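Local coordinates for CoA transferase (Mycobacterium tuberculosis, PDB 5YIY), which binds fatty acyl-CoAs of varying chain length, palmitoyl-CoA most tightly, as a family III CoA transferase probably involved in fatty acid metabolism, at residues 20-25 with 173-178; 100-105 with 128-133; 74-79 with 389-394. The protein carries 1 engineered substitution. All coordinates share one frame; numbering follows the deposited sequence.

Contact 1. Residues 20-25 with 173-178. Engineered in segment 173-178: Ala175 (natural residue Asp).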
loop_
_atom_site.group_PDB
_atom_site.type_symbol
_atom_site.label_atom_id
_atom_site.label_comp_id
_atom_site.label_asym_id
_atom_site.label_seq_id
_atom_site.Cartn_x
_atom_site.Cartn_y
_atom_site.Cartn_z
ATOM N N GLN A 20 -12.022 -11.115 -8.046
ATOM C CA GLN A 20 -12.853 -10.101 -8.688
ATOM C C GLN A 20 -12.499 -8.703 -8.189
ATOM O O GLN A 20 -11.743 -8.553 -7.227
ATOM C CB GLN A 20 -14.336 -10.374 -8.431
ATOM C CG GLN A 20 -14.801 -11.777 -8.780
ATOM C CD GLN A 20 -16.313 -11.883 -8.834
ATOM O OE1 GLN A 20 -17.023 -11.132 -8.165
ATOM N NE2 GLN A 20 -16.813 -12.825 -9.624
ATOM N N ASN A 21 -13.055 -7.693 -8.854
ATOM C CA ASN A 21 -12.898 -6.288 -8.469
ATOM C C ASN A 21 -11.463 -5.770 -8.565
ATOM O O ASN A 21 -10.852 -5.817 -9.632
ATOM C CB ASN A 21 -13.443 -6.059 -7.057
ATOM C CG ASN A 21 -14.872 -6.542 -6.903
ATOM O OD1 ASN A 21 -15.701 -6.352 -7.792
ATOM N ND2 ASN A 21 -15.166 -7.171 -5.771
ATOM N N VAL A 22 -10.934 -5.264 -7.454
ATOM C CA VAL A 22 -9.677 -4.520 -7.486
ATOM C C VAL A 22 -8.482 -5.237 -6.854
ATOM O O VAL A 22 -7.470 -5.460 -7.517
ATOM C CB VAL A 22 -9.836 -3.157 -6.783
ATOM C CG1 VAL A 22 -8.512 -2.409 -6.768
ATOM C CG2 VAL A 22 -10.915 -2.332 -7.465
ATOM N N ALA A 23 -8.603 -5.589 -5.575
ATOM C CA ALA A 23 -7.461 -6.056 -4.790
ATOM C C ALA A 23 -6.833 -7.330 -5.350
ATOM O O ALA A 23 -5.623 -7.387 -5.580
ATOM C CB ALA A 23 -7.878 -6.272 -3.344
ATOM N N GLY A 24 -7.656 -8.348 -5.569
ATOM C CA GLY A 24 -7.188 -9.605 -6.125
ATOM C C GLY A 24 -6.634 -9.529 -7.540
ATOM O O GLY A 24 -5.529 -10.011 -7.792
ATOM N N PRO A 25 -7.396 -8.936 -8.477
ATOM C CA PRO A 25 -6.920 -8.796 -9.858
ATOM C C PRO A 25 -5.645 -7.965 -9.995
ATOM O O PRO A 25 -4.853 -8.229 -10.901
ATOM C CB PRO A 25 -8.092 -8.101 -10.554
ATOM C CG PRO A 25 -9.277 -8.569 -9.800
ATOM C CD PRO A 25 -8.825 -8.592 -8.369
ATOM N N LEU A 173 -7.402 2.889 -1.404
ATOM C CA LEU A 173 -6.075 2.739 -0.815
ATOM C C LEU A 173 -5.844 1.325 -0.278
ATOM O O LEU A 173 -4.780 0.746 -0.491
ATOM C CB LEU A 173 -5.853 3.776 0.297
ATOM C CG LEU A 173 -6.612 3.717 1.630
ATOM C CD1 LEU A 173 -5.959 4.645 2.639
ATOM C CD2 LEU A 173 -8.085 4.067 1.468
ATOM N N VAL A 174 -6.838 0.774 0.412
ATOM C CA VAL A 174 -6.702 -0.540 1.032
ATOM C C VAL A 174 -6.634 -1.651 -0.012
ATOM O O VAL A 174 -5.808 -2.557 0.090
ATOM C CB VAL A 174 -7.870 -0.826 2.000
ATOM C CG1 VAL A 174 -7.772 -2.238 2.561
ATOM C CG2 VAL A 174 -7.884 0.197 3.121
ATOM N N ALA A 175 -7.497 -1.569 -1.019
ATOM C CA ALA A 175 -7.556 -2.587 -2.061
ATOM C C ALA A 175 -6.268 -2.619 -2.878
ATOM O O ALA A 175 -5.731 -3.689 -3.167
ATOM C CB ALA A 175 -8.751 -2.347 -2.969
ATOM N N ASN A 176 -5.777 -1.442 -3.251
ATOM C CA ASN A 176 -4.553 -1.342 -4.036
ATOM C C ASN A 176 -3.324 -1.778 -3.245
ATOM O O ASN A 176 -2.428 -2.427 -3.787
ATOM C CB ASN A 176 -4.369 0.086 -4.551
ATOM C CG ASN A 176 -5.300 0.413 -5.706
ATOM O OD1 ASN A 176 -5.660 -0.462 -6.493
ATOM N ND2 ASN A 176 -5.694 1.676 -5.809
ATOM N N ALA A 177 -3.283 -1.420 -1.966
ATOM C CA ALA A 177 -2.175 -1.818 -1.103
ATOM C C ALA A 177 -2.196 -3.322 -0.853
ATOM O O ALA A 177 -1.150 -3.971 -0.838
ATOM C CB ALA A 177 -2.225 -1.060 0.215
ATOM N N SER A 178 -3.393 -3.871 -0.663
ATOM C CA SER A 178 -3.559 -5.301 -0.425
ATOM C C SER A 178 -3.124 -6.123 -1.633
ATOM O O SER A 178 -2.598 -7.226 -1.487
ATOM C CB SER A 178 -5.013 -5.622 -0.073
ATOM O OG SER A 178 -5.406 -4.964 1.117
#

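Contact 2. Residues 100-105 with 128-133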
loop_
_atom_site.group_PDB
_atom_site.type_symbol
_atom_site.label_atom_id
_atom_site.label_comp_id
_atom_site.label_asym_id
_atom_site.label_seq_id
_atom_site.Cartn_x
_atom_site.Cartn_y
_atom_site.Cartn_z
ATOM N N LEU A 100 -5.003 -18.027 -7.163
ATOM C CA LEU A 100 -5.430 -16.809 -6.486
ATOM C C LEU A 100 -6.935 -16.822 -6.278
ATOM O O LEU A 100 -7.700 -17.000 -7.225
ATOM C CB LEU A 100 -5.031 -15.567 -7.287
ATOM C CG LEU A 100 -3.561 -15.354 -7.641
ATOM C CD1 LEU A 100 -3.392 -14.064 -8.431
ATOM C CD2 LEU A 100 -2.703 -15.329 -6.392
ATOM N N GLU A 101 -7.359 -16.637 -5.033
ATOM C CA GLU A 101 -8.779 -16.585 -4.719
ATOM C C GLU A 101 -9.096 -15.459 -3.740
ATOM O O GLU A 101 -8.371 -15.249 -2.768
ATOM C CB GLU A 101 -9.244 -17.927 -4.154
ATOM C CG GLU A 101 -10.598 -17.878 -3.482
ATOM C CD GLU A 101 -10.496 -17.726 -1.979
ATOM O OE1 GLU A 101 -9.462 -18.135 -1.409
ATOM O OE2 GLU A 101 -11.446 -17.194 -1.368
ATOM N N ALA A 102 -10.184 -14.740 -4.001
ATOM C CA ALA A 102 -10.585 -13.631 -3.144
ATOM C C ALA A 102 -12.054 -13.725 -2.745
ATOM O O ALA A 102 -12.721 -12.706 -2.570
ATOM C CB ALA A 102 -10.314 -12.305 -3.833
ATOM N N PHE A 103 -12.555 -14.948 -2.597
ATOM C CA PHE A 103 -13.934 -15.146 -2.170
ATOM C C PHE A 103 -14.100 -15.017 -0.662
ATOM O O PHE A 103 -13.127 -14.910 0.086
ATOM C CB PHE A 103 -14.459 -16.514 -2.617
ATOM C CG PHE A 103 -14.652 -16.640 -4.100
ATOM C CD1 PHE A 103 -15.623 -15.895 -4.749
ATOM C CD2 PHE A 103 -13.885 -17.523 -4.840
ATOM C CE1 PHE A 103 -15.812 -16.013 -6.113
ATOM C CE2 PHE A 103 -14.070 -17.647 -6.205
ATOM C CZ PHE A 103 -15.035 -16.891 -6.842
ATOM N N ARG A 104 -15.359 -15.022 -0.238
ATOM C CA ARG A 104 -15.739 -15.053 1.166
ATOM C C ARG A 104 -15.122 -16.294 1.815
ATOM O O ARG A 104 -15.011 -17.335 1.166
ATOM C CB ARG A 104 -17.267 -15.049 1.260
ATOM C CG ARG A 104 -17.891 -14.624 2.571
ATOM C CD ARG A 104 -19.386 -14.446 2.337
ATOM N NE ARG A 104 -20.159 -14.234 3.556
ATOM C CZ ARG A 104 -21.434 -13.858 3.562
ATOM N NH1 ARG A 104 -22.069 -13.647 2.417
ATOM N NH2 ARG A 104 -22.073 -13.683 4.711
ATOM N N PRO A 105 -14.699 -16.189 3.086
ATOM C CA PRO A 105 -14.112 -17.346 3.776
ATOM C C PRO A 105 -15.020 -18.574 3.774
ATOM O O PRO A 105 -16.190 -18.476 4.141
ATOM C CB PRO A 105 -13.900 -16.828 5.203
ATOM C CG PRO A 105 -13.741 -15.358 5.042
ATOM C CD PRO A 105 -14.655 -14.972 3.914
ATOM N N ALA A 128 -3.212 -19.115 -2.711
ATOM C CA ALA A 128 -3.245 -17.759 -2.177
ATOM C C ALA A 128 -4.670 -17.295 -1.913
ATOM O O ALA A 128 -5.505 -17.273 -2.817
ATOM C CB ALA A 128 -2.551 -16.803 -3.130
ATOM N N ARG A 129 -4.941 -16.917 -0.668
ATOM C CA ARG A 129 -6.278 -16.483 -0.285
ATOM C C ARG A 129 -6.280 -15.035 0.190
ATOM O O ARG A 129 -5.548 -14.670 1.112
ATOM C CB ARG A 129 -6.842 -17.395 0.806
ATOM C CG ARG A 129 -6.301 -18.815 0.764
ATOM C CD ARG A 129 -7.133 -19.752 1.623
ATOM N NE ARG A 129 -8.504 -19.853 1.133
ATOM C CZ ARG A 129 -9.406 -20.706 1.606
ATOM N NH1 ARG A 129 -9.086 -21.536 2.588
ATOM N NH2 ARG A 129 -10.631 -20.727 1.097
ATOM N N LEU A 130 -7.109 -14.216 -0.447
ATOM C CA LEU A 130 -7.272 -12.822 -0.056
ATOM C C LEU A 130 -8.689 -12.582 0.446
ATOM O O LEU A 130 -9.655 -12.773 -0.288
ATOM C CB LEU A 130 -6.956 -11.892 -1.228
ATOM C CG LEU A 130 -7.199 -10.396 -1.018
ATOM C CD1 LEU A 130 -6.206 -9.809 -0.030
ATOM C CD2 LEU A 130 -7.122 -9.664 -2.345
ATOM N N THR A 131 -8.813 -12.168 1.701
ATOM C CA THR A 131 -10.124 -11.922 2.286
ATOM C C THR A 131 -10.200 -10.520 2.872
ATOM O O THR A 131 -9.185 -9.837 3.010
ATOM C CB THR A 131 -10.459 -12.947 3.386
ATOM O OG1 THR A 131 -9.502 -12.840 4.444
ATOM C CG2 THR A 131 -10.432 -14.362 2.829
ATOM N N ALA A 132 -11.413 -10.094 3.206
ATOM C CA ALA A 132 -11.626 -8.777 3.787
ATOM C C ALA A 132 -11.110 -8.685 5.219
ATOM O O ALA A 132 -10.418 -7.731 5.574
ATOM C CB ALA A 132 -13.100 -8.421 3.739
ATOM N N TYR A 133 -11.440 -9.678 6.039
ATOM C CA TYR A 133 -11.156 -9.599 7.469
ATOM C C TYR A 133 -10.328 -10.767 8.007
ATOM O O TYR A 133 -10.072 -10.848 9.208
ATOM C CB TYR A 133 -12.466 -9.487 8.248
ATOM C CG TYR A 133 -13.301 -8.289 7.851
ATOM C CD1 TYR A 133 -12.964 -7.012 8.281
ATOM C CD2 TYR A 133 -14.423 -8.434 7.045
ATOM C CE1 TYR A 133 -13.720 -5.913 7.922
ATOM C CE2 TYR A 133 -15.187 -7.339 6.679
ATOM C CZ TYR A 133 -14.830 -6.081 7.122
ATOM O OH TYR A 133 -15.584 -4.987 6.763
#

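Contact 3. Residues 74-79 with 389-394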
loop_
_atom_site.group_PDB
_atom_site.type_symbol
_atom_site.label_atom_id
_atom_site.label_comp_id
_atom_site.label_asym_id
_atom_site.label_seq_id
_atom_site.Cartn_x
_atom_site.Cartn_y
_atom_site.Cartn_z
ATOM N N LYS A 74 -5.766 -13.962 -19.348
ATOM C CA LYS A 74 -6.617 -14.834 -20.146
ATOM C C LYS A 74 -7.881 -15.151 -19.355
ATOM O O LYS A 74 -7.857 -15.168 -18.126
ATOM C CB LYS A 74 -5.872 -16.113 -20.532
ATOM C CG LYS A 74 -4.514 -15.850 -21.164
ATOM C CD LYS A 74 -3.949 -17.085 -21.842
ATOM C CE LYS A 74 -2.621 -16.774 -22.513
ATOM N NZ LYS A 74 -2.126 -17.907 -23.341
ATOM N N SER A 75 -8.984 -15.395 -20.056
ATOM C CA SER A 75 -10.273 -15.542 -19.388
ATOM C C SER A 75 -10.937 -16.893 -19.634
ATOM O O SER A 75 -10.908 -17.425 -20.744
ATOM C CB SER A 75 -11.220 -14.423 -19.827
ATOM O OG SER A 75 -12.477 -14.538 -19.183
ATOM N N VAL A 76 -11.542 -17.433 -18.581
ATOM C CA VAL A 76 -12.309 -18.668 -18.671
ATOM C C VAL A 76 -13.665 -18.499 -17.992
ATOM O O VAL A 76 -13.741 -18.197 -16.801
ATOM C CB VAL A 76 -11.556 -19.855 -18.037
ATOM C CG1 VAL A 76 -12.501 -21.022 -17.794
ATOM C CG2 VAL A 76 -10.393 -20.279 -18.921
ATOM N N THR A 77 -14.733 -18.682 -18.762
ATOM C CA THR A 77 -16.093 -18.564 -18.247
ATOM C C THR A 77 -16.609 -19.926 -17.794
ATOM O O THR A 77 -16.485 -20.914 -18.519
ATOM C CB THR A 77 -17.041 -17.962 -19.309
ATOM O OG1 THR A 77 -16.963 -16.533 -19.260
ATOM C CG2 THR A 77 -18.480 -18.388 -19.062
ATOM N N VAL A 78 -17.186 -19.976 -16.595
ATOM C CA VAL A 78 -17.588 -21.246 -16.003
ATOM C C VAL A 78 -18.548 -21.044 -14.821
ATOM O O VAL A 78 -18.496 -20.021 -14.135
ATOM C CB VAL A 78 -16.336 -22.043 -15.556
ATOM C CG1 VAL A 78 -15.811 -21.540 -14.217
ATOM C CG2 VAL A 78 -16.630 -23.524 -15.507
ATOM N N ASP A 79 -19.435 -22.012 -14.601
ATOM C CA ASP A 79 -20.395 -21.943 -13.499
ATOM C C ASP A 79 -19.998 -22.887 -12.368
ATOM O O ASP A 79 -20.411 -24.046 -12.342
ATOM C CB ASP A 79 -21.808 -22.274 -13.988
ATOM C CG ASP A 79 -22.841 -22.217 -12.875
ATOM O OD1 ASP A 79 -22.636 -21.454 -11.907
ATOM O OD2 ASP A 79 -23.860 -22.934 -12.969
ATOM N N VAL A 389 -9.553 -22.903 -25.667
ATOM C CA VAL A 389 -8.220 -23.356 -25.378
ATOM C C VAL A 389 -8.070 -24.128 -24.092
ATOM O O VAL A 389 -7.331 -25.054 -24.023
ATOM C CB VAL A 389 -7.253 -22.180 -25.265
ATOM C CG1 VAL A 389 -5.879 -22.680 -24.870
ATOM C CG2 VAL A 389 -7.220 -21.385 -26.543
ATOM N N PHE A 390 -8.729 -23.695 -23.038
ATOM C CA PHE A 390 -8.535 -24.347 -21.757
ATOM C C PHE A 390 -9.585 -25.301 -21.293
ATOM O O PHE A 390 -9.313 -26.152 -20.500
ATOM C CB PHE A 390 -8.306 -23.315 -20.670
ATOM C CG PHE A 390 -7.024 -22.606 -20.796
ATOM C CD1 PHE A 390 -5.853 -23.278 -20.670
ATOM C CD2 PHE A 390 -6.991 -21.281 -21.054
ATOM C CE1 PHE A 390 -4.660 -22.638 -20.794
ATOM C CE2 PHE A 390 -5.812 -20.628 -21.180
ATOM C CZ PHE A 390 -4.639 -21.307 -21.050
ATOM N N LEU A 391 -10.781 -25.206 -21.829
ATOM C CA LEU A 391 -11.835 -26.106 -21.413
ATOM C C LEU A 391 -11.931 -27.342 -22.306
ATOM O O LEU A 391 -12.818 -28.159 -22.179
ATOM C CB LEU A 391 -13.147 -25.393 -21.158
ATOM C CG LEU A 391 -13.013 -24.221 -20.194
ATOM C CD1 LEU A 391 -14.328 -23.547 -19.926
ATOM C CD2 LEU A 391 -12.313 -24.572 -18.907
ATOM N N ALA A 392 -11.013 -27.405 -23.258
ATOM C CA ALA A 392 -10.773 -28.546 -24.074
ATOM C C ALA A 392 -11.919 -29.046 -24.884
ATOM O O ALA A 392 -12.500 -28.289 -25.630
ATOM C CB ALA A 392 -10.155 -29.642 -23.215
ATOM N N ARG A 393 -12.214 -30.332 -24.687
ATOM C CA ARG A 393 -13.183 -31.125 -25.406
ATOM C C ARG A 393 -12.766 -31.121 -26.857
ATOM O O ARG A 393 -13.559 -30.871 -27.735
ATOM C CB ARG A 393 -14.618 -30.640 -25.190
ATOM N N PRO A 394 -11.486 -31.381 -27.090
ATOM C CA PRO A 394 -10.783 -31.422 -28.360
ATOM C C PRO A 394 -11.158 -32.646 -29.166
ATOM O O PRO A 394 -10.747 -33.711 -28.750
ATOM C CB PRO A 394 -9.326 -31.531 -27.936
ATOM C CG PRO A 394 -9.366 -32.231 -26.654
ATOM C CD PRO A 394 -10.697 -31.999 -26.025
ATOM O OXT PRO A 394 -11.843 -32.544 -30.185
#

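Contact 1. Residues 20-25 with 173-178
Buried packing between two helix starts brings Val22, just before helix 23-33, and Ala23, its first residue, against Ala175 in the first turn of helix 173-196, the place of the inferred catalytic nucleophile. Residue 175 is an engineered alanine standing where the natural protein has aspartate, so the methyl found here marks the site without its carboxylate. No hydrogen bond links the two segments; apolar groups meet instead. Ala175 CB points toward segment 20-25 and is met by Val22 CG1 at 3.8 Å and by Ala23 CB at 4.0 Å. Val22 places that methyl with CG1 anti to its backbone N (chi1 178°). The backbones run close here, the CA atoms of Ala23 and Ala175 being 4.4 Å apart, and Ala23 CA makes a 3.4 Å CA-H...O contact with Ala175 O. In the modelled conformer of Asn176, one of two, the amide is tied to the dimer partner, its ND2 donating to Leu213 O of the second subunit. Around the contact, Asp146 of helix 146-152 accepts a hydrogen bond from the Ala175 backbone N, while Val174 and Ser178 pack on helix 206-213.

Contact 2. Residues 100-105 with 128-133
Glu101 and Arg129 meet across two neighbouring strands through a salt bridge in which Arg129 NE donates to Glu101 OE1 at 3.2 Å, nearly straight at 172°. The oxygen lies in the guanidinium plane but is approached on its syn side from 27° out of the carboxylate plane, the two flat groups being turned 66° apart. A bend at chi2 of Glu101 folds its carboxylate over toward the neighbouring strand, where OE1 also lies 3.5 Å from Arg129 CB. The other oxygen, OE2, takes a weak hydrogen bond from Phe103 N. Beneath these groups runs parallel pairing: Glu101 N donates to Ala128 O at 3.0 Å and Leu130 N to Glu101 O at 2.8 Å. These are adjacent strands, 98-101 and 126-131, of the six-stranded parallel sheet of the Rossmann-fold domain. On the opposite face from the salt bridge, Leu100 CD2 touches Ala128 CB at 3.6 Å. Beyond the paired residues the chains remain close, Ala102 CA making a 3.1 Å CA-H...O contact with Leu130 O, and Pro105 CG resting near Thr131 CG2. Farther out, Glu109 of helix 107-110 forms a second salt bridge with Arg129 through NH1, and Met108 packs against both Glu101 and Arg129.

Contact 3. Residues 74-79 with 389-394
An outermost strand of the parallel Rossmann-type sheet, 74-77, is covered on one face by the end of the chain, where the short helix 387-390 runs out into the C-terminal tail. The contact is apolar and lies near the surface, away from the nucleophile position. Val76 is its centre. Its two methyls divide the work: CG1, anti to the backbone N (chi1 164°), meets Leu391 tip to tip, 3.7 Å from CD2, while CG2 turns to Phe390 and lies 4.1 Å from its CB. The Val76 and Phe390 side chains cross at about a right angle. Lys74, two residues earlier and on the same side of the strand, sends its extended chain past the aromatic ring, so that its CD methylene stands at the ring edge, 4.1 Å from Phe390 CE2. One face of that ring is covered from within its own helix by Val389 CG1, 4.0 Å above the ring plane and over its centre.

Polar bonds just before the tail fasten the same parts together. Asn387 OD1 accepts from Thr77 N, and the Ser75 backbone N donates to His386 ND1. The sheet continues inward through strand 37-42, whose Ile39 packs against both Val76 and Phe390; helix 83-93 reaches the contact through Gln88, which touches Leu391. After Leu391 the chain leaves helical geometry with a positive phi at Ala392. At the far end of the apolar patch, Leu391 CD1 lies 3.7 Å from the backbone oxygen of Thr77.

How the contacts relate
Contacts 2 and 3 belong to the same parallel sheet, contact 2 joining adjacent strands and contact 3 covering an outermost one, with centres 23 Å apart. Contact 1 brings a helix of the same domain against the helix bearing residue 175. Its centre is 11 Å from that of contact 2, and the two touch directly: Leu130 CD2 packs 3.6 Å from Ala23 CB and 3.5 Å from Gly24 N. Leu130 therefore connects strand pairing to the nucleophile region, the nearest atoms of its side chain and that of Ala175 being about 8 Å apart. Contact 3 stays apart, its nearest atoms about 9 Å from either of the others.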